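Local coordinates for protein acyl-coenzyme A oxidase acox-1.1 (PDB 5K3H) that catalyses the FAD-dependent desaturation of acyl-CoAs to (2E)-enoyl-CoAs, releasing hydrogen peroxide, in the first step of peroxisomal beta-oxidation, at residues V2-E10 / R20-H28; R40-L51 / I89-H100. All blocks are in the same frame, centred on the assembly; numbering follows the deposited sequence.

Interaction 1: V2-E10 / R20-H28; sequences VHLNKTIQE and RLTATFDTH
Lys6 lies across the imidazole of His28 at about a right angle, a CH-pi contact in which CG stands almost exactly over the ring centre, 3.4 Å from the centroid. The chain bends at chi2 (-59°) where it lies on the ring and again at chi4 (-73°), which brings NZ to Asp26 OD1, a weakly bonded salt bridge of 3.1 Å. Lys6 NZ also donates to His3 O. Asp26 is the N-cap residue of helix 27-35, and its OD1 takes a weak capping bond from His28 N. Backbone and side chain interlock beside it: Thr27 N donates to Leu4 O, while Thr27 OG1 receives a nearly straight bond from Lys6 N (3.0 Å, 169°).

At the other end Arg20 runs extended from CG to NE and passes Ile8, which runs the opposite way and rests its CG1 3.6 Å from Arg20 CB. Thr7 CG2 covers one guanidinium face, displaced toward the rim. Asn5 crosses the same arginine obliquely, its OD1 closing an Asx turn by accepting from Thr7 N at 2.8 Å. Farther out, Leu21 CD2 sits over a face of the His3 ring, 3.7 Å from its centroid.

The N-terminal segment thus bridges the end of helix 14-21 and the start of helix 27-35; helix 590-616 packs against Thr7, Arg20 and Ala23 and supplies Asp616, which binds both Arg20 NE and Asn5 ND2, and Glu619 holds His28 ND1.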
loop_
_atom_site.group_PDB
_atom_site.type_symbol
_atom_site.label_atom_id
_atom_site.label_comp_id
_atom_site.label_asym_id
_atom_site.label_seq_id
_atom_site.Cartn_x
_atom_site.Cartn_y
_atom_site.Cartn_z
ATOM N N VAL B 2 -24.826 -33.049 -1.621
ATOM C CA VAL B 2 -23.894 -31.928 -1.460
ATOM C C VAL B 2 -23.544 -31.700 0.009
ATOM O O VAL B 2 -23.975 -32.433 0.916
ATOM C CB VAL B 2 -24.452 -30.568 -2.076
ATOM C CG1 VAL B 2 -24.441 -30.574 -3.605
ATOM C CG2 VAL B 2 -25.836 -30.250 -1.549
ATOM N N HIS B 3 -22.750 -30.652 0.199
ATOM C CA HIS B 3 -22.288 -30.138 1.472
ATOM C C HIS B 3 -22.914 -28.771 1.695
ATOM O O HIS B 3 -23.467 -28.160 0.777
ATOM C CB HIS B 3 -20.758 -30.037 1.501
ATOM C CG HIS B 3 -20.053 -31.339 1.244
ATOM N ND1 HIS B 3 -19.377 -31.605 0.069
ATOM C CD2 HIS B 3 -19.910 -32.444 2.018
ATOM C CE1 HIS B 3 -18.840 -32.811 0.135
ATOM N NE2 HIS B 3 -19.150 -33.341 1.304
ATOM N N LEU B 4 -22.862 -28.301 2.939
ATOM C CA LEU B 4 -23.269 -26.923 3.209
ATOM C C LEU B 4 -22.481 -25.917 2.353
ATOM O O LEU B 4 -23.041 -24.923 1.873
ATOM C CB LEU B 4 -23.108 -26.653 4.700
ATOM C CG LEU B 4 -24.207 -27.371 5.522
ATOM C CD1 LEU B 4 -23.964 -27.334 7.047
ATOM C CD2 LEU B 4 -25.617 -26.834 5.177
ATOM N N ASN B 5 -21.186 -26.150 2.142
ATOM C CA ASN B 5 -20.387 -25.274 1.283
ATOM C C ASN B 5 -20.556 -25.721 -0.171
ATOM O O ASN B 5 -20.243 -26.866 -0.522
ATOM C CB ASN B 5 -18.916 -25.260 1.724
ATOM C CG ASN B 5 -18.038 -24.355 0.850
ATOM O OD1 ASN B 5 -17.934 -24.558 -0.366
ATOM N ND2 ASN B 5 -17.406 -23.346 1.466
ATOM N N LYS B 6 -21.122 -24.844 -0.996
ATOM C CA LYS B 6 -21.483 -25.182 -2.369
ATOM C C LYS B 6 -20.340 -24.998 -3.349
ATOM O O LYS B 6 -20.553 -25.173 -4.556
ATOM C CB LYS B 6 -22.686 -24.342 -2.832
ATOM C CG LYS B 6 -23.928 -24.587 -2.011
ATOM C CD LYS B 6 -24.294 -26.045 -2.085
ATOM C CE LYS B 6 -25.631 -26.304 -1.461
ATOM N NZ LYS B 6 -25.569 -26.205 0.021
ATOM N N THR B 7 -19.156 -24.592 -2.876
ATOM C CA THR B 7 -18.015 -24.396 -3.763
ATOM C C THR B 7 -17.117 -25.635 -3.877
ATOM O O THR B 7 -16.360 -25.747 -4.853
ATOM C CB THR B 7 -17.238 -23.169 -3.282
ATOM O OG1 THR B 7 -18.135 -22.054 -3.249
ATOM C CG2 THR B 7 -16.084 -22.839 -4.193
ATOM N N ILE B 8 -17.246 -26.602 -2.957
ATOM C CA ILE B 8 -16.445 -27.820 -3.016
ATOM C C ILE B 8 -16.708 -28.541 -4.334
ATOM O O ILE B 8 -17.858 -28.664 -4.772
ATOM C CB ILE B 8 -16.796 -28.734 -1.825
ATOM C CG1 ILE B 8 -16.506 -28.046 -0.484
ATOM C CG2 ILE B 8 -16.063 -30.098 -1.908
ATOM C CD1 ILE B 8 -17.157 -28.760 0.693
ATOM N N GLN B 9 -15.647 -29.033 -4.974
ATOM C CA GLN B 9 -15.782 -29.925 -6.118
ATOM C C GLN B 9 -14.872 -31.133 -5.923
ATOM O O GLN B 9 -13.866 -31.050 -5.213
ATOM C CB GLN B 9 -15.433 -29.221 -7.440
ATOM C CG GLN B 9 -16.444 -28.182 -7.891
ATOM C CD GLN B 9 -16.079 -27.567 -9.224
ATOM O OE1 GLN B 9 -15.502 -28.229 -10.092
ATOM N NE2 GLN B 9 -16.390 -26.283 -9.389
ATOM N N GLU B 10 -15.237 -32.275 -6.521
ATOM C CA GLU B 10 -14.327 -33.418 -6.496
ATOM C C GLU B 10 -12.974 -33.047 -7.089
ATOM O O GLU B 10 -12.894 -32.401 -8.133
ATOM C CB GLU B 10 -14.908 -34.599 -7.255
ATOM C CG GLU B 10 -15.689 -35.553 -6.385
ATOM C CD GLU B 10 -14.826 -36.617 -5.725
ATOM O OE1 GLU B 10 -13.758 -36.993 -6.272
ATOM O OE2 GLU B 10 -15.243 -37.115 -4.658
ATOM N N ARG B 20 -13.430 -26.200 4.021
ATOM C CA ARG B 20 -14.791 -25.971 3.571
ATOM C C ARG B 20 -15.785 -26.900 4.249
ATOM O O ARG B 20 -16.933 -26.495 4.498
ATOM C CB ARG B 20 -14.858 -26.115 2.045
ATOM C CG ARG B 20 -14.104 -24.979 1.316
ATOM C CD ARG B 20 -14.056 -25.151 -0.212
ATOM N NE ARG B 20 -13.782 -23.889 -0.911
ATOM C CZ ARG B 20 -13.108 -23.790 -2.056
ATOM N NH1 ARG B 20 -12.613 -24.859 -2.666
ATOM N NH2 ARG B 20 -12.943 -22.615 -2.616
ATOM N N LEU B 21 -15.348 -28.117 4.599
ATOM C CA LEU B 21 -16.237 -29.101 5.211
ATOM C C LEU B 21 -16.721 -28.691 6.591
ATOM O O LEU B 21 -17.752 -29.198 7.038
ATOM C CB LEU B 21 -15.543 -30.464 5.286
ATOM C CG LEU B 21 -15.387 -31.154 3.924
ATOM C CD1 LEU B 21 -14.530 -32.396 4.058
ATOM C CD2 LEU B 21 -16.741 -31.472 3.330
ATOM N N THR B 22 -16.029 -27.763 7.263
ATOM C CA THR B 22 -16.423 -27.296 8.585
ATOM C C THR B 22 -17.486 -26.189 8.535
ATOM O O THR B 22 -17.900 -25.687 9.593
ATOM C CB THR B 22 -15.170 -26.842 9.367
ATOM O OG1 THR B 22 -14.426 -25.861 8.626
ATOM C CG2 THR B 22 -14.245 -28.032 9.687
ATOM N N ALA B 23 -17.989 -25.828 7.354
ATOM C CA ALA B 23 -19.057 -24.826 7.285
ATOM C C ALA B 23 -20.272 -25.263 8.094
ATOM O O ALA B 23 -20.692 -26.420 8.041
ATOM C CB ALA B 23 -19.467 -24.561 5.834
ATOM N N THR B 24 -20.851 -24.315 8.832
ATOM C CA THR B 24 -22.075 -24.517 9.590
ATOM C C THR B 24 -23.287 -23.892 8.915
ATOM O O THR B 24 -24.353 -23.810 9.541
ATOM C CB THR B 24 -21.928 -23.881 10.947
ATOM O OG1 THR B 24 -21.885 -22.468 10.741
ATOM C CG2 THR B 24 -20.634 -24.313 11.592
ATOM N N PHE B 25 -23.140 -23.422 7.670
ATOM C CA PHE B 25 -24.219 -22.748 6.967
ATOM C C PHE B 25 -24.067 -22.983 5.472
ATOM O O PHE B 25 -22.977 -23.293 4.967
ATOM C CB PHE B 25 -24.243 -21.234 7.260
ATOM C CG PHE B 25 -23.009 -20.500 6.792
ATOM C CD1 PHE B 25 -21.889 -20.401 7.608
ATOM C CD2 PHE B 25 -22.968 -19.914 5.533
ATOM C CE1 PHE B 25 -20.762 -19.758 7.176
ATOM C CE2 PHE B 25 -21.838 -19.264 5.087
ATOM C CZ PHE B 25 -20.746 -19.172 5.900
ATOM N N ASP B 26 -25.186 -22.774 4.774
ATOM C CA ASP B 26 -25.300 -22.965 3.329
ATOM C C ASP B 26 -24.811 -21.708 2.601
ATOM O O ASP B 26 -25.415 -20.638 2.721
ATOM C CB ASP B 26 -26.772 -23.267 3.025
ATOM C CG ASP B 26 -27.084 -23.351 1.544
ATOM O OD1 ASP B 26 -26.169 -23.268 0.694
ATOM O OD2 ASP B 26 -28.288 -23.480 1.214
ATOM N N THR B 27 -23.762 -21.843 1.795
ATOM C CA THR B 27 -23.164 -20.650 1.198
ATOM C C THR B 27 -24.039 -20.040 0.104
ATOM O O THR B 27 -23.929 -18.832 -0.146
ATOM C CB THR B 27 -21.750 -20.949 0.650
ATOM O OG1 THR B 27 -21.797 -21.961 -0.367
ATOM C CG2 THR B 27 -20.814 -21.414 1.762
ATOM N N HIS B 28 -24.929 -20.822 -0.530
ATOM C CA HIS B 28 -25.927 -20.217 -1.417
ATOM C C HIS B 28 -26.817 -19.252 -0.643
ATOM O O HIS B 28 -27.220 -18.210 -1.178
ATOM C CB HIS B 28 -26.817 -21.282 -2.083
ATOM C CG HIS B 28 -26.185 -22.018 -3.226
ATOM N ND1 HIS B 28 -25.008 -21.619 -3.823
ATOM C CD2 HIS B 28 -26.580 -23.137 -3.879
ATOM C CE1 HIS B 28 -24.704 -22.462 -4.795
ATOM N NE2 HIS B 28 -25.642 -23.391 -4.850
HETATM O O HOH W 1 -19.474 -27.961 3.842
#

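Interaction 2: R40-L51 / I89-H100; sequences RARRRREITAKL and IIDPTDAGELYH
Arg43 and Glu97 form the centre of a salt-bridge network that joins helix 38-52 to the loop and first turn of helix 97-105, within the N-terminal part of the acyl-CoA oxidase fold. The arginine grips the carboxylate side-on, NE to OE2 at 2.9 Å and NH2 to OE1 at 3.3 Å, yet the two flat groups are turned 58° apart: both oxygens lie near the guanidinium plane, while the nitrogens approach from above the carboxylate. Bends at chi2 and chi3 curl the arginine into this position. Its NH2 also reaches Ile89 O, and NH1 bonds Glu46 OE1.

One turn earlier, Arg40 and Asp94 approach each other from opposite directions in a second salt bridge, NH2 to OD1 at 2.6 Å, with the two planes nearly coplanar. Next to the network, Ile47 CD1 packs on Ile90 CG2 and Ile47 CG2 on Ile89 CG2. His100 inserts beside Arg44: its CE1 lies over one guanidinium face, the planes 51° apart, and Arg44 CB stands over the imidazole. From there NE2 makes a weak bond to Arg44 O.

A second shell of bonds probably helps to position these groups. Glu619 O receives Arg44 NH1, and Glu104 is bonded to Thr48 OG1, which lies at the edge of the His100 ring. Asp94 OD1 accepts from Glu97 N in an Asx motif, tying the two acidic partners together. Finally, Asp91 N donates to Glu97 OE1 over 2.9 Å in a nearly straight bond (170°), from the face opposite Arg43 NH2.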
loop_
_atom_site.group_PDB
_atom_site.type_symbol
_atom_site.label_atom_id
_atom_site.label_comp_id
_atom_site.label_asym_id
_atom_site.label_seq_id
_atom_site.Cartn_x
_atom_site.Cartn_y
_atom_site.Cartn_z
ATOM N N ARG B 40 -31.156 -12.531 -6.822
ATOM C CA ARG B 40 -30.014 -11.741 -7.260
ATOM C C ARG B 40 -28.754 -12.582 -7.193
ATOM O O ARG B 40 -27.885 -12.481 -8.068
ATOM C CB ARG B 40 -29.845 -10.476 -6.418
ATOM C CG ARG B 40 -31.068 -9.596 -6.341
ATOM C CD ARG B 40 -30.732 -8.115 -6.385
ATOM N NE ARG B 40 -30.612 -7.676 -7.779
ATOM C CZ ARG B 40 -29.494 -7.612 -8.498
ATOM N NH1 ARG B 40 -28.318 -7.960 -7.974
ATOM N NH2 ARG B 40 -29.566 -7.209 -9.770
ATOM N N ALA B 41 -28.636 -13.413 -6.150
ATOM C CA ALA B 41 -27.478 -14.289 -6.024
ATOM C C ALA B 41 -27.457 -15.359 -7.112
ATOM O O ALA B 41 -26.437 -15.560 -7.778
ATOM C CB ALA B 41 -27.464 -14.937 -4.637
ATOM N N ARG B 42 -28.583 -16.040 -7.323
ATOM C CA ARG B 42 -28.643 -17.085 -8.344
ATOM C C ARG B 42 -28.359 -16.530 -9.735
ATOM O O ARG B 42 -27.721 -17.194 -10.561
ATOM C CB ARG B 42 -30.001 -17.788 -8.320
ATOM C CG ARG B 42 -30.005 -19.007 -9.218
ATOM C CD ARG B 42 -31.377 -19.491 -9.569
ATOM N NE ARG B 42 -32.264 -19.482 -8.418
ATOM C CZ ARG B 42 -33.585 -19.357 -8.498
ATOM N NH1 ARG B 42 -34.171 -19.224 -9.683
ATOM N NH2 ARG B 42 -34.320 -19.370 -7.395
ATOM N N ARG B 43 -28.843 -15.326 -10.029
ATOM C CA ARG B 43 -28.599 -14.782 -11.356
ATOM C C ARG B 43 -27.104 -14.608 -11.608
ATOM O O ARG B 43 -26.636 -14.772 -12.741
ATOM C CB ARG B 43 -29.363 -13.467 -11.548
ATOM C CG ARG B 43 -30.876 -13.649 -11.808
ATOM C CD ARG B 43 -31.095 -14.312 -13.160
ATOM N NE ARG B 43 -30.509 -13.550 -14.262
ATOM C CZ ARG B 43 -29.818 -14.101 -15.260
ATOM N NH1 ARG B 43 -29.624 -15.408 -15.274
ATOM N NH2 ARG B 43 -29.315 -13.353 -16.240
ATOM N N ARG B 44 -26.340 -14.259 -10.569
ATOM C CA ARG B 44 -24.882 -14.207 -10.701
ATOM C C ARG B 44 -24.315 -15.557 -11.128
ATOM O O ARG B 44 -23.443 -15.634 -12.004
ATOM C CB ARG B 44 -24.234 -13.751 -9.387
ATOM C CG ARG B 44 -24.491 -12.284 -9.011
ATOM C CD ARG B 44 -23.741 -11.889 -7.754
ATOM N NE ARG B 44 -22.300 -11.771 -7.946
ATOM C CZ ARG B 44 -21.428 -12.759 -7.726
ATOM N NH1 ARG B 44 -21.853 -13.947 -7.322
ATOM N NH2 ARG B 44 -20.131 -12.572 -7.905
ATOM N N ARG B 45 -24.778 -16.635 -10.492
ATOM C CA ARG B 45 -24.275 -17.959 -10.839
ATOM C C ARG B 45 -24.677 -18.348 -12.252
ATOM O O ARG B 45 -23.887 -18.980 -12.964
ATOM C CB ARG B 45 -24.764 -18.994 -9.825
ATOM C CG ARG B 45 -24.283 -18.648 -8.419
ATOM C CD ARG B 45 -24.396 -19.786 -7.438
ATOM N NE ARG B 45 -25.782 -20.171 -7.175
ATOM C CZ ARG B 45 -26.573 -19.557 -6.303
ATOM N NH1 ARG B 45 -26.129 -18.508 -5.617
ATOM N NH2 ARG B 45 -27.809 -19.983 -6.129
ATOM N N GLU B 46 -25.897 -17.967 -12.681
ATOM C CA GLU B 46 -26.343 -18.268 -14.039
ATOM C C GLU B 46 -25.553 -17.481 -15.068
ATOM O O GLU B 46 -25.177 -18.027 -16.111
ATOM C CB GLU B 46 -27.837 -17.974 -14.190
ATOM C CG GLU B 46 -28.728 -18.858 -13.353
ATOM C CD GLU B 46 -30.209 -18.529 -13.498
ATOM O OE1 GLU B 46 -30.542 -17.573 -14.216
ATOM O OE2 GLU B 46 -31.049 -19.207 -12.876
ATOM N N ILE B 47 -25.314 -16.196 -14.796
ATOM C CA ILE B 47 -24.495 -15.362 -15.674
ATOM C C ILE B 47 -23.095 -15.946 -15.824
ATOM O O ILE B 47 -22.540 -16.002 -16.931
ATOM C CB ILE B 47 -24.436 -13.920 -15.144
ATOM C CG1 ILE B 47 -25.782 -13.218 -15.280
ATOM C CG2 ILE B 47 -23.323 -13.146 -15.816
ATOM C CD1 ILE B 47 -25.874 -11.971 -14.417
ATOM N N THR B 48 -22.491 -16.353 -14.704
ATOM C CA THR B 48 -21.159 -16.949 -14.732
ATOM C C THR B 48 -21.145 -18.212 -15.576
ATOM O O THR B 48 -20.247 -18.405 -16.401
ATOM C CB THR B 48 -20.704 -17.224 -13.293
ATOM O OG1 THR B 48 -20.541 -15.978 -12.623
ATOM C CG2 THR B 48 -19.401 -18.013 -13.220
ATOM N N ALA B 49 -22.134 -19.093 -15.370
ATOM C CA ALA B 49 -22.208 -20.334 -16.132
ATOM C C ALA B 49 -22.402 -20.055 -17.618
ATOM O O ALA B 49 -21.766 -20.688 -18.470
ATOM C CB ALA B 49 -23.344 -21.200 -15.594
ATOM N N LYS B 50 -23.232 -19.072 -17.952
ATOM C CA LYS B 50 -23.409 -18.731 -19.355
ATOM C C LYS B 50 -22.096 -18.241 -19.963
ATOM O O LYS B 50 -21.717 -18.654 -21.066
ATOM C CB LYS B 50 -24.518 -17.684 -19.491
ATOM C CG LYS B 50 -24.815 -17.240 -20.928
ATOM C CD LYS B 50 -25.283 -18.415 -21.794
ATOM C CE LYS B 50 -25.795 -17.931 -23.140
ATOM N NZ LYS B 50 -26.410 -19.054 -23.933
ATOM N N LEU B 51 -21.367 -17.379 -19.250
ATOM C CA LEU B 51 -20.104 -16.888 -19.792
ATOM C C LEU B 51 -19.093 -18.018 -20.013
ATOM O O LEU B 51 -18.230 -17.924 -20.900
ATOM C CB LEU B 51 -19.528 -15.826 -18.861
ATOM C CG LEU B 51 -20.262 -14.492 -18.808
ATOM C CD1 LEU B 51 -19.844 -13.717 -17.558
ATOM C CD2 LEU B 51 -20.021 -13.676 -20.065
ATOM N N ILE B 89 -27.251 -12.881 -22.094
ATOM C CA ILE B 89 -26.679 -13.235 -20.809
ATOM C C ILE B 89 -27.425 -12.574 -19.659
ATOM O O ILE B 89 -27.617 -13.196 -18.610
ATOM C CB ILE B 89 -25.172 -12.877 -20.768
ATOM C CG1 ILE B 89 -24.478 -13.342 -22.059
ATOM C CG2 ILE B 89 -24.477 -13.532 -19.566
ATOM C CD1 ILE B 89 -23.120 -12.688 -22.323
ATOM N N ILE B 90 -27.874 -11.324 -19.834
ATOM C CA ILE B 90 -28.443 -10.546 -18.734
ATOM C C ILE B 90 -29.701 -9.801 -19.184
ATOM O O ILE B 90 -30.067 -9.782 -20.358
ATOM C CB ILE B 90 -27.447 -9.517 -18.134
ATOM C CG1 ILE B 90 -27.102 -8.441 -19.173
ATOM C CG2 ILE B 90 -26.204 -10.197 -17.563
ATOM C CD1 ILE B 90 -26.517 -7.185 -18.588
ATOM N N ASP B 91 -30.374 -9.204 -18.198
ATOM C CA ASP B 91 -31.333 -8.141 -18.429
ATOM C C ASP B 91 -30.559 -6.834 -18.474
ATOM O O ASP B 91 -30.094 -6.368 -17.421
ATOM C CB ASP B 91 -32.381 -8.120 -17.318
ATOM C CG ASP B 91 -33.247 -6.850 -17.325
ATOM O OD1 ASP B 91 -34.041 -6.681 -16.372
ATOM O OD2 ASP B 91 -33.150 -6.030 -18.271
ATOM N N PRO B 92 -30.375 -6.220 -19.647
ATOM C CA PRO B 92 -29.483 -5.049 -19.738
ATOM C C PRO B 92 -30.002 -3.813 -19.018
ATOM O O PRO B 92 -29.265 -2.819 -18.937
ATOM C CB PRO B 92 -29.367 -4.798 -21.249
ATOM C CG PRO B 92 -29.930 -6.011 -21.929
ATOM C CD PRO B 92 -30.851 -6.692 -20.962
ATOM N N THR B 93 -31.239 -3.827 -18.514
ATOM C CA THR B 93 -31.746 -2.736 -17.684
ATOM C C THR B 93 -31.415 -2.928 -16.214
ATOM O O THR B 93 -31.672 -2.025 -15.407
ATOM C CB THR B 93 -33.276 -2.600 -17.806
ATOM O OG1 THR B 93 -33.908 -3.738 -17.196
ATOM C CG2 THR B 93 -33.720 -2.476 -19.265
ATOM N N ASP B 94 -30.889 -4.094 -15.851
ATOM C CA ASP B 94 -30.647 -4.444 -14.456
ATOM C C ASP B 94 -29.212 -4.073 -14.126
ATOM O O ASP B 94 -28.281 -4.824 -14.419
ATOM C CB ASP B 94 -30.903 -5.925 -14.210
ATOM C CG ASP B 94 -30.848 -6.288 -12.738
ATOM O OD1 ASP B 94 -29.749 -6.221 -12.131
ATOM O OD2 ASP B 94 -31.905 -6.656 -12.184
ATOM N N ALA B 95 -29.023 -2.897 -13.543
ATOM C CA ALA B 95 -27.779 -2.654 -12.846
ATOM C C ALA B 95 -27.646 -3.719 -11.764
ATOM O O ALA B 95 -28.602 -4.012 -11.037
ATOM C CB ALA B 95 -27.771 -1.244 -12.254
ATOM N N GLY B 96 -26.478 -4.316 -11.671
ATOM C CA GLY B 96 -26.298 -5.415 -10.746
ATOM C C GLY B 96 -25.976 -6.620 -11.599
ATOM O O GLY B 96 -24.904 -7.219 -11.444
ATOM N N GLU B 97 -26.851 -6.941 -12.564
ATOM C CA GLU B 97 -26.489 -7.965 -13.538
ATOM C C GLU B 97 -25.396 -7.451 -14.464
ATOM O O GLU B 97 -24.518 -8.214 -14.881
ATOM C CB GLU B 97 -27.709 -8.437 -14.347
ATOM C CG GLU B 97 -28.826 -9.094 -13.528
ATOM C CD GLU B 97 -29.732 -10.042 -14.340
ATOM O OE1 GLU B 97 -29.588 -10.151 -15.585
ATOM O OE2 GLU B 97 -30.606 -10.683 -13.717
ATOM N N LEU B 98 -25.452 -6.165 -14.818
ATOM C CA LEU B 98 -24.409 -5.565 -15.646
ATOM C C LEU B 98 -23.131 -5.339 -14.839
ATOM O O LEU B 98 -22.023 -5.555 -15.335
ATOM C CB LEU B 98 -24.920 -4.247 -16.245
ATOM C CG LEU B 98 -24.048 -3.417 -17.182
ATOM C CD1 LEU B 98 -23.765 -4.165 -18.479
ATOM C CD2 LEU B 98 -24.715 -2.089 -17.499
ATOM N N TYR B 99 -23.269 -4.943 -13.575
ATOM C CA TYR B 99 -22.104 -4.790 -12.716
ATOM C C TYR B 99 -21.349 -6.113 -12.603
ATOM O O TYR B 99 -20.124 -6.163 -12.770
ATOM C CB TYR B 99 -22.566 -4.285 -11.349
ATOM C CG TYR B 99 -21.454 -3.954 -10.394
ATOM C CD1 TYR B 99 -20.580 -2.911 -10.665
ATOM C CD2 TYR B 99 -21.269 -4.683 -9.222
ATOM C CE1 TYR B 99 -19.567 -2.590 -9.808
ATOM C CE2 TYR B 99 -20.252 -4.367 -8.351
ATOM C CZ TYR B 99 -19.398 -3.319 -8.651
ATOM O OH TYR B 99 -18.355 -2.988 -7.802
ATOM N N HIS B 100 -22.074 -7.208 -12.355
ATOM C CA HIS B 100 -21.458 -8.534 -12.321
ATOM C C HIS B 100 -20.868 -8.922 -13.678
ATOM O O HIS B 100 -19.709 -9.352 -13.765
ATOM C CB HIS B 100 -22.487 -9.565 -11.853
ATOM C CG HIS B 100 -21.989 -10.976 -11.868
ATOM N ND1 HIS B 100 -20.913 -11.394 -11.114
ATOM C CD2 HIS B 100 -22.475 -12.083 -12.482
ATOM C CE1 HIS B 100 -20.727 -12.692 -11.303
ATOM N NE2 HIS B 100 -21.658 -13.132 -12.137
HETATM O O HOH W 2 -27.855 -15.542 -17.477
#

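The two contacts come in series along the chain: interaction 1 closes at helix 27-35, and the next helix, 38-52, opens interaction 2. Their centres lie about 22 Å apart, but they touch where His28 CE1 packs 3.5 Å from Arg45 NE. The region of residues 616-624 gives both a common backing, with Glu619 bonded to His28 in interaction 1 and to Arg44 and Arg45 in interaction 2. Together they illustrate how N-terminal elements, near neighbours in the chain in one case and 38 residues apart in the other, are joined and then packed on a C-terminal part of the same chain. Both lie away from the FAD, ATP and substrate sites and involve no second subunit.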